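Local coordinates for CT263 (Chlamydia trachomatis, PDB 4QAS), which probably acts as a nucleosidase that cleaves the N-glycosidic bond of a futalosine-type intermediate in menaquinone synthesis, at residues S63-G68 with A151-C156; G76-A81 with L137-M142; V96-P101 with S124-Y129. The protein carries 1 engineered substitution. One frame throughout, in Å; residues are numbered along the deposited sequence.

Interaction 1: residues S63-G68 with A151-C156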
loop_
_atom_site.group_PDB
_atom_site.type_symbol
_atom_site.label_atom_id
_atom_site.label_comp_id
_atom_site.label_asym_id
_atom_site.label_seq_id
_atom_site.Cartn_x
_atom_site.Cartn_y
_atom_site.Cartn_z
ATOM N N SER A 63 11.174 18.306 18.740
ATOM C CA SER A 63 11.164 19.542 19.486
ATOM C C SER A 63 12.198 20.466 18.848
ATOM O O SER A 63 13.384 20.120 18.818
ATOM C CB SER A 63 11.523 19.274 20.937
ATOM O OG SER A 63 11.514 20.480 21.676
ATOM N N PRO A 64 11.764 21.626 18.303
ATOM C CA PRO A 64 10.369 22.076 18.219
ATOM C C PRO A 64 9.562 21.182 17.294
ATOM O O PRO A 64 10.127 20.565 16.384
ATOM C CB PRO A 64 10.478 23.480 17.617
ATOM C CG PRO A 64 11.746 23.480 16.873
ATOM C CD PRO A 64 12.677 22.552 17.610
ATOM N N PRO A 65 8.258 21.072 17.546
ATOM C CA PRO A 65 7.442 20.191 16.727
ATOM C C PRO A 65 7.310 20.736 15.320
ATOM O O PRO A 65 7.276 21.961 15.105
ATOM C CB PRO A 65 6.087 20.186 17.457
ATOM C CG PRO A 65 6.047 21.426 18.188
ATOM C CD PRO A 65 7.459 21.753 18.576
ATOM N N PRO A 66 7.243 19.864 14.319
ATOM C CA PRO A 66 6.997 20.313 12.947
ATOM C C PRO A 66 5.700 21.104 12.844
ATOM O O PRO A 66 4.648 20.675 13.318
ATOM C CB PRO A 66 6.908 18.995 12.168
ATOM C CG PRO A 66 7.689 18.038 12.965
ATOM C CD PRO A 66 7.480 18.414 14.383
ATOM N N SER A 67 5.772 22.237 12.174
ATOM C CA SER A 67 4.612 23.086 11.960
ATOM C C SER A 67 4.048 22.854 10.559
ATOM O O SER A 67 4.719 22.329 9.663
ATOM C CB SER A 67 5.007 24.553 12.118
ATOM O OG SER A 67 6.017 24.876 11.180
ATOM N N GLY A 68 2.775 23.204 10.402
ATOM C CA GLY A 68 2.171 23.352 9.094
ATOM C C GLY A 68 1.405 22.155 8.580
ATOM O O GLY A 68 0.772 22.265 7.523
ATOM N N ALA A 151 2.156 17.092 19.318
ATOM C CA ALA A 151 1.135 17.526 18.364
ATOM C C ALA A 151 0.255 18.615 18.967
ATOM O O ALA A 151 -0.149 19.554 18.271
ATOM C CB ALA A 151 0.279 16.328 17.935
ATOM N N SER A 152 -0.044 18.507 20.263
ATOM C CA SER A 152 -0.870 19.525 20.915
ATOM C C SER A 152 -0.224 20.909 20.857
ATOM O O SER A 152 -0.927 21.928 20.904
ATOM C CB SER A 152 -1.142 19.121 22.363
ATOM O OG SER A 152 -0.032 19.424 23.185
ATOM N N LEU A 153 1.101 20.978 20.729
ATOM C CA LEU A 153 1.792 22.262 20.735
ATOM C C LEU A 153 1.569 23.047 19.449
ATOM O O LEU A 153 1.652 24.280 19.462
ATOM C CB LEU A 153 3.293 22.066 20.950
ATOM C CG LEU A 153 3.784 21.540 22.305
ATOM C CD1 LEU A 153 5.305 21.405 22.289
ATOM C CD2 LEU A 153 3.364 22.447 23.439
ATOM N N VAL A 154 1.317 22.367 18.332
ATOM C CA VAL A 154 1.061 23.022 17.052
ATOM C C VAL A 154 -0.403 22.911 16.648
ATOM O O VAL A 154 -0.753 23.203 15.497
ATOM C CB VAL A 154 2.002 22.517 15.943
ATOM C CG1 VAL A 154 3.406 23.051 16.150
ATOM C CG2 VAL A 154 2.012 21.010 15.900
ATOM N N ALA A 155 -1.273 22.506 17.573
ATOM C CA ALA A 155 -2.713 22.494 17.334
ATOM C C ALA A 155 -3.055 21.603 16.154
ATOM O O ALA A 155 -4.017 21.847 15.414
ATOM C CB ALA A 155 -3.264 23.911 17.143
ATOM N N CYS A 156 -2.259 20.584 15.968
ATOM C CA CYS A 156 -2.472 19.701 14.848
ATOM C C CYS A 156 -3.134 18.437 15.350
ATOM O O CYS A 156 -2.600 17.794 16.278
ATOM C CB CYS A 156 -1.128 19.370 14.229
ATOM S SG CYS A 156 -1.264 18.465 12.716
#
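The carbonyl oxygen of A151 is held by two backbone donors, V154 N at 3.2 Å from A151 O and C156 N at 3.3 Å from the same A151 O. Together with a weak bond from A155 N to S152 O, the C156 bond closes a Schellman motif, in which A155, with its positive phi, turns the chain away from the end of the helix. L153 and V154, at this capped end, face the prolines. The ring of P65 carries the contact: its CG tip lies 3.7 Å from V154 CG1 and 4.0 Å from L153 CB, so the ring bears on V154 and on the base of the leucine side chain at once. It runs antiparallel alongside V154 but lies across L153. V154 CG1 sits beside the backbone N (chi1 -73°), anti to the carbonyl carbon, and the second methyl, CG2, reaches P66 O at 3.7 Å. Adhesion across this surface contact is thus van der Waals in character. It joins the C-terminal end of helix 144-153 to the loop between strands 43-49 and 71-80, and W72 of strand 71-80 touches P65, A151, V154 and C156.

Interaction 2: residues G76-A81 with L137-M142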
loop_
_atom_site.group_PDB
_atom_site.type_symbol
_atom_site.label_atom_id
_atom_site.label_comp_id
_atom_site.label_asym_id
_atom_site.label_seq_id
_atom_site.Cartn_x
_atom_site.Cartn_y
_atom_site.Cartn_z
ATOM N N GLY A 76 3.004 2.558 14.718
ATOM C CA GLY A 76 4.099 1.819 15.320
ATOM C C GLY A 76 3.664 0.491 15.904
ATOM O O GLY A 76 2.502 0.093 15.827
ATOM N N PHE A 77 4.661 -0.206 16.422
ATOM C CA PHE A 77 4.471 -1.466 17.132
ATOM C C PHE A 77 4.078 -1.187 18.580
ATOM O O PHE A 77 4.511 -0.217 19.185
ATOM C CB PHE A 77 5.776 -2.269 17.162
ATOM C CG PHE A 77 6.424 -2.519 15.808
ATOM C CD1 PHE A 77 5.712 -2.457 14.622
ATOM C CD2 PHE A 77 7.757 -2.857 15.752
ATOM C CE1 PHE A 77 6.343 -2.696 13.398
ATOM C CE2 PHE A 77 8.379 -3.106 14.523
ATOM C CZ PHE A 77 7.679 -3.031 13.375
ATOM N N ALA A 78 3.276 -2.079 19.157
ATOM C CA ALA A 78 2.964 -1.987 20.570
ATOM C C ALA A 78 2.861 -3.382 21.165
ATOM O O ALA A 78 2.231 -4.263 20.585
ATOM C CB ALA A 78 1.659 -1.212 20.835
ATOM N N GLY A 79 3.437 -3.532 22.347
ATOM C CA GLY A 79 3.248 -4.754 23.106
ATOM C C GLY A 79 1.817 -4.896 23.584
ATOM O O GLY A 79 1.130 -3.918 23.857
ATOM N N ALA A 80 1.360 -6.141 23.721
ATOM C CA ALA A 80 0.051 -6.448 24.285
ATOM C C ALA A 80 0.232 -6.950 25.706
ATOM O O ALA A 80 0.886 -7.984 25.931
ATOM C CB ALA A 80 -0.639 -7.506 23.442
ATOM N N ALA A 81 -0.363 -6.241 26.656
ATOM C CA ALA A 81 -0.263 -6.577 28.062
ATOM C C ALA A 81 -1.518 -7.270 28.586
ATOM O O ALA A 81 -1.625 -7.508 29.799
ATOM C CB ALA A 81 0.018 -5.297 28.868
ATOM N N LEU A 137 -3.867 -2.611 31.591
ATOM C CA LEU A 137 -3.163 -2.164 30.400
ATOM C C LEU A 137 -3.663 -2.936 29.188
ATOM O O LEU A 137 -4.112 -4.086 29.295
ATOM C CB LEU A 137 -1.647 -2.354 30.534
ATOM C CG LEU A 137 -0.962 -1.638 31.705
ATOM C CD1 LEU A 137 0.550 -1.860 31.651
ATOM C CD2 LEU A 137 -1.280 -0.146 31.716
ATOM N N GLN A 138 -3.608 -2.272 28.035
ATOM C CA GLN A 138 -3.960 -2.902 26.779
ATOM C C GLN A 138 -2.695 -2.938 25.933
ATOM O O GLN A 138 -1.899 -3.877 26.027
ATOM C CB GLN A 138 -5.140 -2.180 26.094
ATOM C CG GLN A 138 -6.472 -2.412 26.823
ATOM C CD GLN A 138 -7.680 -1.672 26.241
ATOM O OE1 GLN A 138 -7.656 -1.149 25.130
ATOM N NE2 GLN A 138 -8.758 -1.644 27.011
ATOM N N LEU A 139 -2.498 -1.954 25.072
ATOM C CA LEU A 139 -1.291 -1.832 24.283
ATOM C C LEU A 139 -0.272 -0.936 24.982
ATOM O O LEU A 139 -0.637 0.021 25.670
ATOM C CB LEU A 139 -1.627 -1.256 22.903
ATOM C CG LEU A 139 -2.570 -2.118 22.069
ATOM C CD1 LEU A 139 -2.915 -1.370 20.780
ATOM C CD2 LEU A 139 -1.876 -3.446 21.747
ATOM N N VAL A 140 1.002 -1.242 24.785
ATOM C CA VAL A 140 2.083 -0.541 25.462
ATOM C C VAL A 140 3.171 -0.237 24.449
ATOM O O VAL A 140 3.656 -1.142 23.763
ATOM C CB VAL A 140 2.675 -1.368 26.612
ATOM C CG1 VAL A 140 3.787 -0.564 27.294
ATOM C CG2 VAL A 140 1.594 -1.766 27.590
ATOM N N ASP A 141 3.584 1.020 24.356
ATOM C CA ASP A 141 4.645 1.412 23.440
ATOM C C ASP A 141 5.607 2.300 24.223
ATOM O O ASP A 141 5.577 2.385 25.453
ATOM C CB ASP A 141 4.117 2.098 22.171
ATOM C CG ASP A 141 3.672 3.541 22.414
ATOM O OD1 ASP A 141 3.449 3.941 23.583
ATOM O OD2 ASP A 141 3.538 4.308 21.408
ATOM N N MET A 142 6.451 3.030 23.502
ATOM C CA MET A 142 7.349 3.999 24.111
ATOM C C MET A 142 7.045 5.445 23.740
ATOM O O MET A 142 7.118 6.316 24.606
ATOM C CB MET A 142 8.796 3.673 23.725
ATOM C CG MET A 142 9.267 2.318 24.261
ATOM S SD MET A 142 10.922 1.826 23.731
ATOM C CE MET A 142 11.850 3.314 24.121
#
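G79 and V140 grip each other twice: G79 N donates to V140 O, and V140 N returns a bond to G79 O at the same N-to-O length of 2.8 Å. Both bonds approach in the plane of the accepting carbonyl but are bent at the hydrogen, consistent with short strands whose directions stand 126° apart, well short of exactly antiparallel. Further along, A81 N meets Q138 O at 2.9 Å in an almost straight bond (175°), which extends the pairing beyond the non-hydrogen-bonded pair A80 and L139. G79 O also takes a CA-H contact from L139 CA at 3.2 Å. Alanines of 76-81 meet the larger side chains of 137-142: A78 CB rests 3.9 Å from L139 CB, while A81 CB touches both L137 CB at 3.8 Å and V140 CG2 at 4.1 Å. Around this ladder, polar ends fix the second segment. D141 CG takes the crowded position between N and C (chi1 76°); OD2 forms a salt bridge with K162 and a weak bond to G144 N, and OD1 is bonded to S124. Q138 OE1 accepts from Q121 N. Strand 71-80 lies here between strand 139-141 and the parallel strand 158-167, where A80 pairs with the engineered N166; strand 119-124 lines the far side of 139-141, and F77 packs on helix 180-197.

Interaction 3: residues V96-P101 with S124-Y129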
loop_
_atom_site.group_PDB
_atom_site.type_symbol
_atom_site.label_atom_id
_atom_site.label_comp_id
_atom_site.label_asym_id
_atom_site.label_seq_id
_atom_site.Cartn_x
_atom_site.Cartn_y
_atom_site.Cartn_z
ATOM N N VAL A 96 -4.007 7.933 25.015
ATOM C CA VAL A 96 -2.674 7.477 25.340
ATOM C C VAL A 96 -2.279 8.060 26.693
ATOM O O VAL A 96 -2.491 9.260 26.953
ATOM C CB VAL A 96 -1.674 7.839 24.229
ATOM C CG1 VAL A 96 -1.652 9.341 23.951
ATOM C CG2 VAL A 96 -0.309 7.290 24.554
ATOM N N LYS A 97 -1.734 7.219 27.550
ATOM C CA LYS A 97 -1.279 7.600 28.885
ATOM C C LYS A 97 0.227 7.431 28.926
ATOM O O LYS A 97 0.733 6.377 28.534
ATOM C CB LYS A 97 -1.829 6.623 29.936
ATOM C CG LYS A 97 -3.314 6.646 30.223
ATOM C CD LYS A 97 -3.639 5.733 31.421
ATOM C CE LYS A 97 -3.251 4.276 31.160
ATOM N NZ LYS A 97 -3.591 3.354 32.280
ATOM N N GLU A 98 0.950 8.428 29.429
ATOM C CA GLU A 98 2.332 8.220 29.850
ATOM C C GLU A 98 2.288 7.775 31.299
ATOM O O GLU A 98 1.588 8.386 32.127
ATOM C CB GLU A 98 3.159 9.494 29.723
ATOM C CG GLU A 98 4.648 9.328 30.098
ATOM C CD GLU A 98 5.474 8.607 29.027
ATOM O OE1 GLU A 98 5.220 8.821 27.827
ATOM O OE2 GLU A 98 6.388 7.827 29.378
ATOM N N LEU A 99 3.047 6.752 31.624
ATOM C CA LEU A 99 3.116 6.265 32.984
ATOM C C LEU A 99 4.571 6.276 33.429
ATOM O O LEU A 99 5.453 5.774 32.715
ATOM C CB LEU A 99 2.555 4.850 33.062
ATOM C CG LEU A 99 2.672 4.132 34.387
ATOM C CD1 LEU A 99 1.879 4.813 35.473
ATOM C CD2 LEU A 99 2.195 2.684 34.235
ATOM N N THR A 100 4.813 6.818 34.637
ATOM C CA THR A 100 6.107 6.818 35.316
ATOM C C THR A 100 6.065 5.774 36.426
ATOM O O THR A 100 5.468 6.019 37.485
ATOM C CB THR A 100 6.412 8.207 35.896
ATOM O OG1 THR A 100 6.477 9.138 34.812
ATOM C CG2 THR A 100 7.735 8.204 36.655
ATOM N N PRO A 101 6.689 4.602 36.258
ATOM C CA PRO A 101 6.487 3.534 37.245
ATOM C C PRO A 101 7.013 3.862 38.629
ATOM O O PRO A 101 6.461 3.371 39.625
ATOM C CB PRO A 101 7.222 2.346 36.613
ATOM C CG PRO A 101 7.177 2.605 35.143
ATOM C CD PRO A 101 7.335 4.102 35.034
ATOM N N SER A 124 2.283 4.534 27.260
ATOM C CA SER A 124 3.660 4.748 26.828
ATOM C C SER A 124 4.550 4.723 28.051
ATOM O O SER A 124 4.260 5.392 29.043
ATOM C CB SER A 124 3.835 6.104 26.142
ATOM O OG SER A 124 3.046 6.196 24.970
ATOM N N VAL A 125 5.619 3.941 27.977
ATOM C CA VAL A 125 6.595 3.898 29.053
ATOM C C VAL A 125 7.991 3.900 28.456
ATOM O O VAL A 125 8.214 3.376 27.362
ATOM C CB VAL A 125 6.388 2.670 29.955
ATOM C CG1 VAL A 125 5.098 2.811 30.765
ATOM C CG2 VAL A 125 6.395 1.431 29.133
ATOM N N ARG A 126 8.933 4.472 29.201
ATOM C CA ARG A 126 10.282 4.660 28.681
ATOM C C ARG A 126 10.979 3.322 28.480
ATOM O O ARG A 126 11.599 3.084 27.438
ATOM C CB ARG A 126 11.064 5.579 29.623
ATOM C CG ARG A 126 10.398 6.951 29.790
ATOM C CD ARG A 126 11.019 7.804 30.890
ATOM N NE ARG A 126 10.450 7.514 32.207
ATOM C CZ ARG A 126 11.039 6.792 33.157
ATOM N NH1 ARG A 126 12.245 6.265 32.974
ATOM N NH2 ARG A 126 10.417 6.607 34.308
ATOM N N SER A 127 10.863 2.447 29.422
ATOM C CA SER A 127 11.446 1.120 29.346
ATOM C C SER A 127 10.397 0.123 28.876
ATOM O O SER A 127 9.257 0.158 29.350
ATOM C CB SER A 127 11.944 0.694 30.725
ATOM O OG SER A 127 12.940 1.583 31.191
ATOM N N PRO A 128 10.720 -0.787 27.958
ATOM C CA PRO A 128 9.697 -1.722 27.481
ATOM C C PRO A 128 9.246 -2.645 28.599
ATOM O O PRO A 128 10.049 -3.101 29.424
ATOM C CB PRO A 128 10.403 -2.499 26.363
ATOM C CG PRO A 128 11.682 -1.768 26.105
ATOM C CD PRO A 128 12.037 -1.091 27.380
ATOM N N TYR A 129 7.938 -2.877 28.634
ATOM C CA TYR A 129 7.335 -3.770 29.608
ATOM C C TYR A 129 7.673 -5.206 29.248
ATOM O O TYR A 129 7.277 -5.703 28.190
ATOM C CB TYR A 129 5.817 -3.587 29.617
ATOM C CG TYR A 129 5.297 -2.708 30.721
ATOM C CD1 TYR A 129 5.179 -3.181 32.010
ATOM C CD2 TYR A 129 4.905 -1.410 30.473
ATOM C CE1 TYR A 129 4.698 -2.385 33.027
ATOM C CE2 TYR A 129 4.424 -0.603 31.471
ATOM C CZ TYR A 129 4.320 -1.092 32.750
ATOM O OH TYR A 129 3.836 -0.274 33.744
HETATM O O HOH W 1 7.703 8.468 32.316
HETATM O O HOH W 2 7.994 5.390 31.922
#
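Parallel pairing of E98 with S124 forms the tight half of this contact and carries the pairing of strands 90-99 and 119-124 toward their C-terminal ends, where the latter leaves the sheet in the loop toward 139-141. S124 N donates to K97 O at 2.7 Å, and L99 N donates to S124 O at 3.2 Å; both bonds are nearly straight and run close to the C=O axis of their acceptors, so S124 is clasped by the residues before and after E98. Beside this bridge V125 CG1, anti to its carbonyl carbon, packs 4.0 Å from L99 CB. The leucine, with CG anti to N (chi1 174°), extends CD2 to within 3.4 Å of Y129 OH, the tyrosine lying crosswise to it. S124 OG is tied down by F145 N and D141. On the side of R126 the two segments meet largely through water. Water 2 donates to L99 O at 2.7 Å and accepts from the backbone N of R126. Water 1 lies in the guanidinium plane, 2.9 Å from R126 NE as acceptor; it bonds T100 OG1 and donates a long bond to E98 OE2. The arginine, bent at chi3 (-86°), brings NH2 near T100 CG2, which sits at the guanidinium edge, and P101 CD, which comes in obliquely. E98, folded back by its chi2 of 76°, places OE2 3.3 Å from S124 O, two acceptors with no bond between them. The nearby carbonyl might favour protonation of E98, whereas water 1, as a donor, and R126 NE, 5.0 Å from OE2, would favour the carboxylate.

Interactions 2 and 3 are neighbours, their centres 9 Å apart, and D141 joins them directly: D141 OD1 lies 2.7 Å from S124 OG and D141 O lies 3.0 Å from V125 N, both probable hydrogen bonds. M142 adds packing, its CG 3.4 Å from V125 O. Interaction 1 stands apart, its centre 24 Å from that of interaction 2, on the opposite side of the chain's centre, and 22 Å from that of interaction 3. Helix 144-153 bridges the gap, following strand 139-141 and ending at interaction 1. By comparison with nucleosidases of this family, interaction 2, beside engineered N166, probably lies nearest the active site.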